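Local coordinates for protein chloride intracellular channel Clic (Drosophila melanogaster, PDB 2YV7) that might insert into membranes and form chloride ion channels whose activity depends on pH, and may play a role in ethanol sensitivity, at residues Asn113-Ile125 against Arg161-Phe174. Residues are numbered along the deposited sequence; the frame is centred on the assembly and turned at random.
Sequences NLFVQDKEVATLI and RNTRFLTGDTMCCF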
loop_
_atom_site.group_PDB
_atom_site.type_symbol
_atom_site.label_atom_id
_atom_site.label_comp_id
_atom_site.label_asym_id
_atom_site.label_seq_id
_atom_site.Cartn_x
_atom_site.Cartn_y
_atom_site.Cartn_z
ATOM N N ASN A 113 -6.195 -0.024 18.012
ATOM C CA ASN A 113 -7.410 -0.346 17.271
ATOM C C ASN A 113 -7.121 -0.659 15.799
ATOM O O ASN A 113 -7.834 -1.425 15.187
ATOM C CB ASN A 113 -8.443 0.792 17.371
ATOM C CG ASN A 113 -8.731 1.217 18.827
ATOM O OD1 ASN A 113 -8.954 0.377 19.708
ATOM N ND2 ASN A 113 -8.736 2.532 19.072
ATOM N N LEU A 114 -6.079 -0.063 15.226
ATOM C CA LEU A 114 -5.806 -0.254 13.803
ATOM C C LEU A 114 -5.108 -1.616 13.610
ATOM O O LEU A 114 -5.321 -2.332 12.615
ATOM C CB LEU A 114 -4.928 0.888 13.293
ATOM C CG LEU A 114 -4.703 1.074 11.797
ATOM C CD1 LEU A 114 -6.025 1.458 11.155
ATOM C CD2 LEU A 114 -3.616 2.137 11.513
ATOM N N PHE A 115 -4.259 -1.965 14.556
ATOM C CA PHE A 115 -3.569 -3.232 14.523
ATOM C C PHE A 115 -4.373 -4.346 15.203
ATOM O O PHE A 115 -3.996 -4.861 16.239
ATOM C CB PHE A 115 -2.136 -3.076 15.020
ATOM C CG PHE A 115 -1.242 -2.377 14.029
ATOM C CD1 PHE A 115 -1.314 -0.998 13.853
ATOM C CD2 PHE A 115 -0.346 -3.108 13.236
ATOM C CE1 PHE A 115 -0.494 -0.337 12.942
ATOM C CE2 PHE A 115 0.484 -2.460 12.292
ATOM C CZ PHE A 115 0.404 -1.062 12.137
ATOM N N VAL A 116 -5.499 -4.699 14.580
ATOM C CA VAL A 116 -6.398 -5.784 15.030
ATOM C C VAL A 116 -5.574 -7.047 15.136
ATOM O O VAL A 116 -4.659 -7.235 14.347
ATOM C CB VAL A 116 -7.565 -6.045 14.007
ATOM C CG1 VAL A 116 -8.448 -7.257 14.422
ATOM C CG2 VAL A 116 -8.429 -4.824 13.828
ATOM N N GLN A 117 -5.883 -7.892 16.119
ATOM C CA GLN A 117 -5.272 -9.217 16.215
ATOM C C GLN A 117 -6.123 -10.211 15.440
ATOM O O GLN A 117 -7.278 -10.475 15.787
ATOM C CB GLN A 117 -5.085 -9.666 17.678
ATOM C CG GLN A 117 -4.485 -8.612 18.621
ATOM C CD GLN A 117 -2.954 -8.527 18.560
ATOM O OE1 GLN A 117 -2.368 -8.167 17.526
ATOM N NE2 GLN A 117 -2.300 -8.830 19.692
ATOM N N ASP A 118 -5.565 -10.720 14.341
ATOM C CA ASP A 118 -6.254 -11.699 13.519
ATOM C C ASP A 118 -5.186 -12.528 12.803
ATOM O O ASP A 118 -4.773 -12.195 11.698
ATOM C CB ASP A 118 -7.229 -11.017 12.550
ATOM C CG ASP A 118 -8.130 -12.015 11.815
ATOM O OD1 ASP A 118 -7.649 -13.126 11.496
ATOM O OD2 ASP A 118 -9.324 -11.697 11.543
ATOM N N LYS A 119 -4.729 -13.605 13.440
ATOM C CA LYS A 119 -3.686 -14.450 12.865
ATOM C C LYS A 119 -4.138 -15.099 11.565
ATOM O O LYS A 119 -3.323 -15.355 10.679
ATOM C CB LYS A 119 -3.249 -15.541 13.863
ATOM C CG LYS A 119 -2.530 -15.004 15.084
ATOM C CD LYS A 119 -1.580 -16.046 15.666
ATOM C CE LYS A 119 -0.711 -15.489 16.829
ATOM N NZ LYS A 119 0.102 -14.274 16.457
ATOM N N GLU A 120 -5.438 -15.362 11.466
ATOM C CA GLU A 120 -6.060 -15.911 10.285
ATOM C C GLU A 120 -5.786 -15.022 9.049
ATOM O O GLU A 120 -5.316 -15.506 7.962
ATOM C CB GLU A 120 -7.556 -16.076 10.567
ATOM C CG GLU A 120 -8.368 -16.818 9.526
ATOM C CD GLU A 120 -9.649 -17.438 10.119
ATOM O OE1 GLU A 120 -9.517 -18.410 10.906
ATOM O OE2 GLU A 120 -10.771 -16.970 9.773
ATOM N N VAL A 121 -6.047 -13.735 9.246
ATOM C CA VAL A 121 -5.818 -12.757 8.208
ATOM C C VAL A 121 -4.317 -12.588 7.920
ATOM O O VAL A 121 -3.933 -12.524 6.753
ATOM C CB VAL A 121 -6.539 -11.428 8.464
ATOM C CG1 VAL A 121 -6.158 -10.430 7.352
ATOM C CG2 VAL A 121 -8.064 -11.640 8.491
ATOM N N ALA A 122 -3.477 -12.492 8.944
ATOM C CA ALA A 122 -2.016 -12.420 8.701
ATOM C C ALA A 122 -1.584 -13.561 7.812
ATOM O O ALA A 122 -0.880 -13.368 6.831
ATOM C CB ALA A 122 -1.262 -12.505 9.971
ATOM N N THR A 123 -2.030 -14.769 8.136
ATOM C CA THR A 123 -1.532 -15.930 7.387
ATOM C C THR A 123 -2.107 -15.903 5.967
ATOM O O THR A 123 -1.448 -16.289 4.980
ATOM C CB THR A 123 -2.024 -17.214 8.055
ATOM O OG1 THR A 123 -1.415 -17.350 9.350
ATOM C CG2 THR A 123 -1.602 -18.424 7.168
ATOM N N LEU A 124 -3.366 -15.473 5.879
ATOM C CA LEU A 124 -4.068 -15.346 4.599
ATOM C C LEU A 124 -3.276 -14.537 3.570
ATOM O O LEU A 124 -3.219 -14.887 2.411
ATOM C CB LEU A 124 -5.461 -14.744 4.784
ATOM C CG LEU A 124 -6.307 -14.449 3.531
ATOM C CD1 LEU A 124 -6.832 -15.790 3.026
ATOM C CD2 LEU A 124 -7.466 -13.533 3.945
ATOM N N ILE A 125 -2.752 -13.378 3.981
ATOM C CA ILE A 125 -2.121 -12.501 3.000
ATOM C C ILE A 125 -0.595 -12.648 2.889
ATOM O O ILE A 125 0.030 -12.066 2.018
ATOM C CB ILE A 125 -2.509 -11.046 3.249
ATOM C CG1 ILE A 125 -1.944 -10.524 4.599
ATOM C CG2 ILE A 125 -4.067 -10.907 3.247
ATOM C CD1 ILE A 125 -2.190 -8.953 4.839
ATOM N N ARG A 161 -16.746 -13.915 5.032
ATOM C CA ARG A 161 -16.916 -12.912 6.100
ATOM C C ARG A 161 -18.020 -11.920 5.787
ATOM O O ARG A 161 -18.668 -11.431 6.700
ATOM C CB ARG A 161 -15.579 -12.238 6.453
ATOM C CG ARG A 161 -14.448 -13.221 6.975
ATOM C CD ARG A 161 -14.523 -13.468 8.498
ATOM N NE ARG A 161 -13.340 -14.122 9.085
ATOM C CZ ARG A 161 -12.304 -13.483 9.647
ATOM N NH1 ARG A 161 -12.263 -12.158 9.678
ATOM N NH2 ARG A 161 -11.284 -14.164 10.157
ATOM N N ASN A 162 -18.271 -11.634 4.509
ATOM C CA ASN A 162 -19.215 -10.609 4.069
ATOM C C ASN A 162 -19.121 -9.319 4.882
ATOM O O ASN A 162 -20.116 -8.780 5.328
ATOM C CB ASN A 162 -20.653 -11.142 4.027
ATOM C CG ASN A 162 -21.511 -10.420 2.992
ATOM O OD1 ASN A 162 -21.100 -10.231 1.838
ATOM N ND2 ASN A 162 -22.700 -10.005 3.396
ATOM N N THR A 163 -17.897 -8.849 5.084
ATOM C CA THR A 163 -17.644 -7.554 5.697
ATOM C C THR A 163 -16.984 -6.706 4.612
ATOM O O THR A 163 -16.545 -7.250 3.584
ATOM C CB THR A 163 -16.763 -7.698 6.912
ATOM O OG1 THR A 163 -15.559 -8.435 6.571
ATOM C CG2 THR A 163 -17.517 -8.458 8.016
ATOM N N ARG A 164 -16.972 -5.390 4.810
ATOM C CA ARG A 164 -16.495 -4.475 3.791
ATOM C C ARG A 164 -14.992 -4.709 3.673
ATOM O O ARG A 164 -14.497 -4.735 2.569
ATOM C CB ARG A 164 -16.738 -2.998 4.113
ATOM C CG ARG A 164 -16.330 -2.053 2.996
ATOM C CD ARG A 164 -16.643 -0.638 3.304
ATOM N NE ARG A 164 -17.990 -0.374 2.865
ATOM C CZ ARG A 164 -18.329 0.555 1.983
ATOM N NH1 ARG A 164 -17.417 1.360 1.436
ATOM N NH2 ARG A 164 -19.610 0.690 1.679
ATOM N N PHE A 165 -14.323 -4.901 4.805
ATOM C CA PHE A 165 -12.847 -5.061 4.767
ATOM C C PHE A 165 -12.384 -6.404 5.340
ATOM O O PHE A 165 -13.204 -7.263 5.650
ATOM C CB PHE A 165 -12.240 -3.864 5.507
ATOM C CG PHE A 165 -12.611 -2.548 4.896
ATOM C CD1 PHE A 165 -12.149 -2.187 3.631
ATOM C CD2 PHE A 165 -13.453 -1.656 5.602
ATOM C CE1 PHE A 165 -12.477 -0.948 3.071
ATOM C CE2 PHE A 165 -13.767 -0.397 5.044
ATOM C CZ PHE A 165 -13.284 -0.063 3.791
ATOM N N LEU A 166 -11.077 -6.631 5.459
ATOM C CA LEU A 166 -10.631 -7.990 5.773
ATOM C C LEU A 166 -11.121 -8.500 7.155
ATOM O O LEU A 166 -11.318 -9.687 7.334
ATOM C CB LEU A 166 -9.111 -8.112 5.792
ATOM C CG LEU A 166 -8.460 -8.122 4.422
ATOM C CD1 LEU A 166 -6.992 -7.762 4.499
ATOM C CD2 LEU A 166 -8.613 -9.550 3.778
ATOM N N THR A 167 -11.190 -7.641 8.152
ATOM C CA THR A 167 -11.498 -8.129 9.501
ATOM C C THR A 167 -12.821 -7.566 10.024
ATOM O O THR A 167 -13.157 -7.783 11.194
ATOM C CB THR A 167 -10.404 -7.764 10.527
ATOM O OG1 THR A 167 -10.405 -6.344 10.638
ATOM C CG2 THR A 167 -8.990 -8.235 10.067
ATOM N N GLY A 168 -13.557 -6.865 9.171
ATOM C CA GLY A 168 -14.835 -6.208 9.547
ATOM C C GLY A 168 -15.200 -5.035 8.665
ATOM O O GLY A 168 -14.675 -4.917 7.551
ATOM N N ASP A 169 -16.078 -4.134 9.140
ATOM C CA ASP A 169 -16.466 -3.024 8.291
ATOM C C ASP A 169 -15.578 -1.786 8.388
ATOM O O ASP A 169 -15.837 -0.826 7.697
ATOM C CB ASP A 169 -17.949 -2.690 8.423
ATOM C CG ASP A 169 -18.863 -3.904 8.125
ATOM O OD1 ASP A 169 -18.595 -4.663 7.141
ATOM O OD2 ASP A 169 -19.873 -4.101 8.880
ATOM N N THR A 170 -14.570 -1.826 9.265
ATOM C CA THR A 170 -13.589 -0.768 9.459
ATOM C C THR A 170 -12.222 -1.239 8.931
ATOM O O THR A 170 -11.890 -2.423 9.088
ATOM C CB THR A 170 -13.430 -0.491 11.001
ATOM O OG1 THR A 170 -14.587 0.200 11.475
ATOM C CG2 THR A 170 -12.184 0.354 11.333
ATOM N N MET A 171 -11.454 -0.316 8.359
ATOM C CA MET A 171 -10.085 -0.580 7.931
ATOM C C MET A 171 -9.200 -1.001 9.075
ATOM O O MET A 171 -9.264 -0.435 10.175
ATOM C CB MET A 171 -9.485 0.648 7.218
ATOM C CG MET A 171 -10.094 0.922 5.890
ATOM S SD MET A 171 -9.350 -0.201 4.673
ATOM C CE MET A 171 -7.620 0.260 4.723
ATOM N N CYS A 172 -8.365 -2.017 8.822
ATOM C CA CYS A 172 -7.260 -2.293 9.730
ATOM C C CYS A 172 -5.904 -2.353 9.015
ATOM O O CYS A 172 -5.789 -2.181 7.765
ATOM C CB CYS A 172 -7.492 -3.595 10.518
ATOM S SG CYS A 172 -7.386 -5.015 9.459
ATOM N N CYS A 173 -4.877 -2.616 9.798
ATOM C CA CYS A 173 -3.492 -2.735 9.333
ATOM C C CYS A 173 -3.341 -3.660 8.105
ATOM O O CYS A 173 -2.477 -3.438 7.225
ATOM C CB CYS A 173 -2.536 -3.181 10.458
ATOM S SG CYS A 173 -3.030 -4.725 11.243
ATOM N N PHE A 174 -4.106 -4.756 8.108
ATOM C CA PHE A 174 -3.940 -5.782 7.067
ATOM C C PHE A 174 -4.473 -5.262 5.748
ATOM O O PHE A 174 -3.950 -5.623 4.694
ATOM C CB PHE A 174 -4.683 -7.075 7.445
ATOM C CG PHE A 174 -4.160 -7.715 8.749
ATOM C CD1 PHE A 174 -2.848 -8.155 8.820
ATOM C CD2 PHE A 174 -4.994 -7.896 9.838
ATOM C CE1 PHE A 174 -2.333 -8.762 10.037
ATOM C CE2 PHE A 174 -4.492 -8.462 11.022
ATOM C CZ PHE A 174 -3.188 -8.913 11.095
#
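Phe174 lays one ring face against the first turn of helix 119-125, where Val121 CG1 comes within 3.6 Å of Phe174 CG and Ala122 CB within 3.9 Å of Phe174 CE1. Val121 holds CG1 anti to its own N (chi1 176°), which turns that methyl to Phe174 and to Leu166 CD1, while CG2 meets the methyl of Thr167. The Ile125 side chain crosses that of Phe174 at about a right angle, its CD1 near Phe174 CB. The opposite ring face carries Cys173 SG, centred 3.9 Å above the plane. Cys173 CB in turn lies over the Phe115 ring in a CH-pi contact, 3.7 Å from its centroid. In this GST fold the chain leaving the thioredoxin-like domain, and helix 119-125 after it, pack against the N-terminal end of helix 173-193. Leu114, whose side chain also touches Leu52 of helix 41-55, accepts a hydrogen bond at O from Cys173 N (2.9 Å). Asp118 N-caps helix 119-125, OD1 accepting from Val121 N. At the outer, polar edge, Arg161 NH2 forms salt bridges with Glu120 OE2 at 2.9 Å, meeting it from above the carboxylate plane, and more weakly with Asp118 OD2 at 3.4 Å; both oxygens sit at the guanidinium edge.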